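Local coordinates for mannonate dehydratase (Streptococcus suis, PDB 3BDK), which probably catalyses the dehydration of D-mannonate to 2-dehydro-3-deoxy-D-gluconate, with ferrous iron or manganese as cofactor, on a xylose isomerase-like TIM barrel, at residues D193-A196 with N197-Y200; T255-V258 with G259-A262. One frame throughout, in Å; residues are numbered along the deposited sequence.

Contact 1 of 2, residues D193-A196 with N197-Y200; sequences DLWA and NLEY
W195 and L198 lie side by side on the buried flank of helix 191-210, pointing the same way, with CD2 of L198 4.1 Å from CZ3 of the indole. The methyl reaches the benzo end of the ring, at CE3 and CZ3, obliquely. L198 gets there because its CG is anti to the backbone N (chi1 173°), whereas W195 turns its ring back beside its own N (chi1 -84°). This is the close-packed half of the contact: A239 and F243 of helix 237-245 meet W195 and L198 respectively, R242 makes a cation-pi contact with the indole, and F125 and L246 add to the cover over L198.

The other flank is looser and largely polar. A196 is its exposed residue, while helix 99-114 covers the side of N197 and Y200 through R99 and I103. N197 folds its amide back over the preceding turn, with CG 3.1 Å from D193 O, yet the bond to that carbonyl is made by the backbone N of N197, at 2.8 Å. Its ND2 is instead held by K93 O. D193 OD1 turns back to S190 N, just before the helix, E199 forms a salt bridge with K203 one turn on, and Y200 OH bonds D100 OD1 while its ring makes a cation-pi contact with R99.

Beneath both flanks runs regular helical bonding. E199 N meets W195 O at 2.8 Å, and Y200 N reaches A196 O at 3.1 Å. L198 N is shared, bonding L194 O at 3.1 Å and, more weakly, W195 O. The N-H groups of N197 to Y200 are thus taken up by the carbonyls of D193 to A196, while the side chains divide as in an amphipathic helix: apolar contacts pack the inner face against helix 237-245, and on the polar face N197 and Y200 bond to K93 and D100 elsewhere in the fold, whereas D193 and E199 pair locally.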
loop_
_atom_site.group_PDB
_atom_site.type_symbol
_atom_site.label_atom_id
_atom_site.label_comp_id
_atom_site.label_asym_id
_atom_site.label_seq_id
_atom_site.Cartn_x
_atom_site.Cartn_y
_atom_site.Cartn_z
ATOM N N ASP A 193 -27.716 -32.551 -4.648
ATOM C CA ASP A 193 -28.158 -32.274 -6.007
ATOM C C ASP A 193 -27.189 -31.314 -6.693
ATOM O O ASP A 193 -26.825 -31.516 -7.874
ATOM C CB ASP A 193 -29.557 -31.659 -6.025
ATOM C CG ASP A 193 -30.613 -32.623 -5.591
ATOM O OD1 ASP A 193 -31.758 -32.188 -5.343
ATOM O OD2 ASP A 193 -30.304 -33.824 -5.505
ATOM N N LEU A 194 -26.791 -30.270 -5.946
ATOM C CA LEU A 194 -25.922 -29.216 -6.463
ATOM C C LEU A 194 -24.502 -29.730 -6.603
ATOM O O LEU A 194 -23.779 -29.303 -7.494
ATOM C CB LEU A 194 -25.954 -27.981 -5.569
ATOM C CG LEU A 194 -25.412 -26.684 -6.174
ATOM C CD1 LEU A 194 -26.337 -26.185 -7.282
ATOM C CD2 LEU A 194 -25.254 -25.638 -5.123
ATOM N N TRP A 195 -24.097 -30.642 -5.731
ATOM C CA TRP A 195 -22.830 -31.335 -5.949
ATOM C C TRP A 195 -22.885 -32.068 -7.285
ATOM O O TRP A 195 -22.019 -31.878 -8.126
ATOM C CB TRP A 195 -22.479 -32.287 -4.795
ATOM C CG TRP A 195 -21.789 -31.603 -3.634
ATOM C CD1 TRP A 195 -22.294 -31.413 -2.385
ATOM C CD2 TRP A 195 -20.467 -31.024 -3.623
ATOM N NE1 TRP A 195 -21.375 -30.763 -1.598
ATOM C CE2 TRP A 195 -20.251 -30.506 -2.336
ATOM C CE3 TRP A 195 -19.451 -30.893 -4.579
ATOM C CZ2 TRP A 195 -19.063 -29.869 -1.976
ATOM C CZ3 TRP A 195 -18.265 -30.257 -4.220
ATOM C CH2 TRP A 195 -18.081 -29.755 -2.938
ATOM N N ALA A 196 -23.948 -32.843 -7.489
ATOM C CA ALA A 196 -24.188 -33.573 -8.739
ATOM C C ALA A 196 -24.232 -32.677 -9.975
ATOM O O ALA A 196 -23.699 -33.031 -11.019
ATOM C CB ALA A 196 -25.472 -34.387 -8.638
ATOM N N ASN A 197 -24.880 -31.528 -9.865
ATOM C CA ASN A 197 -24.937 -30.630 -10.985
ATOM C C ASN A 197 -23.546 -30.121 -11.346
ATOM O O ASN A 197 -23.229 -29.958 -12.536
ATOM C CB ASN A 197 -25.914 -29.504 -10.696
ATOM C CG ASN A 197 -27.336 -30.014 -10.510
ATOM O OD1 ASN A 197 -27.622 -31.179 -10.768
ATOM N ND2 ASN A 197 -28.228 -29.147 -10.065
ATOM N N LEU A 198 -22.712 -29.925 -10.323
ATOM C CA LEU A 198 -21.365 -29.413 -10.490
ATOM C C LEU A 198 -20.464 -30.472 -11.060
ATOM O O LEU A 198 -19.675 -30.200 -11.961
ATOM C CB LEU A 198 -20.783 -28.930 -9.153
ATOM C CG LEU A 198 -19.302 -28.496 -9.109
ATOM C CD1 LEU A 198 -19.018 -27.286 -10.003
ATOM C CD2 LEU A 198 -18.865 -28.207 -7.684
ATOM N N GLU A 199 -20.558 -31.676 -10.514
ATOM C CA GLU A 199 -19.744 -32.769 -10.986
ATOM C C GLU A 199 -19.959 -32.999 -12.484
ATOM O O GLU A 199 -19.001 -33.163 -13.240
ATOM C CB GLU A 199 -20.058 -34.022 -10.201
ATOM C CG GLU A 199 -18.941 -35.050 -10.279
ATOM C CD GLU A 199 -19.393 -36.407 -9.834
ATOM O OE1 GLU A 199 -20.298 -36.460 -8.963
ATOM O OE2 GLU A 199 -18.859 -37.409 -10.369
ATOM N N TYR A 200 -21.222 -32.983 -12.897
ATOM C CA TYR A 200 -21.601 -33.095 -14.288
ATOM C C TYR A 200 -20.917 -32.025 -15.127
ATOM O O TYR A 200 -20.361 -32.315 -16.192
ATOM C CB TYR A 200 -23.110 -32.941 -14.414
ATOM C CG TYR A 200 -23.667 -33.204 -15.804
ATOM C CD1 TYR A 200 -23.998 -34.504 -16.211
ATOM C CD2 TYR A 200 -23.885 -32.157 -16.696
ATOM C CE1 TYR A 200 -24.524 -34.750 -17.473
ATOM C CE2 TYR A 200 -24.408 -32.388 -17.961
ATOM C CZ TYR A 200 -24.732 -33.687 -18.346
ATOM O OH TYR A 200 -25.254 -33.922 -19.603
#

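Contact 2 of 2, residues T255-V258 with G259-A262; sequences TMCV and GSYA
M256 SD meets the Y261 ring at its edge, 3.6 Å from CD1. Seen from the ring centroid the sulfur is 73° off the normal, a Met-aromatic contact in which the methyl CE also lies 4.0 Å from CE1 of Y261. The methionine chain bends at chi2 and chi3 to bring its sulfur there.

C257, at the N-cap position, manages the change from strand to helix. Its carbonyl O accepts from Y261 N at 3.2 Å and more weakly from S260 N. With SG anti to its backbone N (chi1 175°), the cysteine also offers its sulfur to S260 N at 3.5 Å, a weak capping bond. The next bond, A262 N to V258 O at 2.8 Å, continues the helix.

Farther out, R288 touches C257 and makes a weak bond to S260 OG. The side chain of C257 lies about 5 Å from the bound manganese ion and touches its ligand H286; that of S260 lies about 6 Å from the bound sugar and touches D222 of its pocket, so the turn borders the active site. Strand 252-257 runs parallel between strands 215-218 and 282-286 of the barrel sheet, and helix 269-278 packs against M256, V258 and Y261.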
loop_
_atom_site.group_PDB
_atom_site.type_symbol
_atom_site.label_atom_id
_atom_site.label_comp_id
_atom_site.label_asym_id
_atom_site.label_seq_id
_atom_site.Cartn_x
_atom_site.Cartn_y
_atom_site.Cartn_z
ATOM N N THR A 255 -10.026 -20.587 -6.610
ATOM C CA THR A 255 -9.561 -19.290 -6.236
ATOM C C THR A 255 -9.662 -19.246 -4.715
ATOM O O THR A 255 -10.768 -19.233 -4.158
ATOM C CB THR A 255 -10.441 -18.214 -6.839
ATOM O OG1 THR A 255 -10.352 -18.278 -8.263
ATOM C CG2 THR A 255 -9.988 -16.860 -6.373
ATOM N N MET A 256 -8.506 -19.251 -4.048
ATOM C CA MET A 256 -8.438 -19.067 -2.600
ATOM C C MET A 256 -8.734 -17.609 -2.216
ATOM O O MET A 256 -7.823 -16.795 -2.054
ATOM C CB MET A 256 -7.073 -19.490 -2.064
ATOM C CG MET A 256 -6.869 -19.209 -0.542
ATOM S SD MET A 256 -8.250 -19.646 0.589
ATOM C CE MET A 256 -8.132 -21.440 0.568
ATOM N N CYS A 257 -10.012 -17.271 -2.098
ATOM C CA CYS A 257 -10.380 -15.940 -1.631
ATOM C C CYS A 257 -10.459 -16.060 -0.123
ATOM O O CYS A 257 -11.513 -16.393 0.432
ATOM C CB CYS A 257 -11.714 -15.485 -2.243
ATOM S SG CYS A 257 -12.330 -13.920 -1.614
ATOM N N VAL A 258 -9.324 -15.848 0.534
ATOM C CA VAL A 258 -9.255 -15.913 1.987
ATOM C C VAL A 258 -10.353 -15.107 2.699
ATOM O O VAL A 258 -10.775 -15.487 3.789
ATOM C CB VAL A 258 -7.853 -15.514 2.552
ATOM C CG1 VAL A 258 -6.811 -16.515 2.155
ATOM C CG2 VAL A 258 -7.449 -14.087 2.154
ATOM N N GLY A 259 -10.799 -14.009 2.086
ATOM C CA GLY A 259 -11.835 -13.157 2.640
ATOM C C GLY A 259 -13.187 -13.835 2.689
ATOM O O GLY A 259 -13.920 -13.728 3.689
ATOM N N SER A 260 -13.536 -14.519 1.598
ATOM C CA SER A 260 -14.827 -15.202 1.500
ATOM C C SER A 260 -14.866 -16.306 2.513
ATOM O O SER A 260 -15.813 -16.404 3.279
ATOM C CB SER A 260 -15.065 -15.769 0.100
ATOM O OG SER A 260 -15.596 -14.765 -0.767
ATOM N N TYR A 261 -13.812 -17.113 2.540
ATOM C CA TYR A 261 -13.691 -18.174 3.517
ATOM C C TYR A 261 -13.625 -17.703 4.970
ATOM O O TYR A 261 -14.196 -18.360 5.838
ATOM C CB TYR A 261 -12.505 -19.075 3.206
ATOM C CG TYR A 261 -12.738 -20.009 2.044
ATOM C CD1 TYR A 261 -11.840 -20.066 0.977
ATOM C CD2 TYR A 261 -13.840 -20.855 2.019
ATOM C CE1 TYR A 261 -12.046 -20.932 -0.081
ATOM C CE2 TYR A 261 -14.058 -21.711 0.966
ATOM C CZ TYR A 261 -13.165 -21.746 -0.087
ATOM O OH TYR A 261 -13.401 -22.602 -1.150
ATOM N N ALA A 262 -12.945 -16.594 5.262
ATOM C CA ALA A 262 -12.816 -16.187 6.682
ATOM C C ALA A 262 -14.055 -15.515 7.237
ATOM O O ALA A 262 -14.145 -15.250 8.429
ATOM C CB ALA A 262 -11.604 -15.293 6.908
#

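How the contacts relate
Contact 2 is core and contact 1 nearer the surface: their centres lie about 8 and 21 Å from that of the chain, and about 22 Å from each other. The two do not touch, their nearest atoms being about 9 Å apart. Contact 1 stays within a single helix, 191-210, outside the barrel sheet, whereas contact 2 joins strand 252-257 of that sheet to the short helix 258-262. Chemistry follows place. In 193-200 an apolar flank is balanced by a partly exposed one with charged residues; in 255-262 sulfur atoms, a tyrosine ring and small residues fill a buried turn beside the metal and sugar.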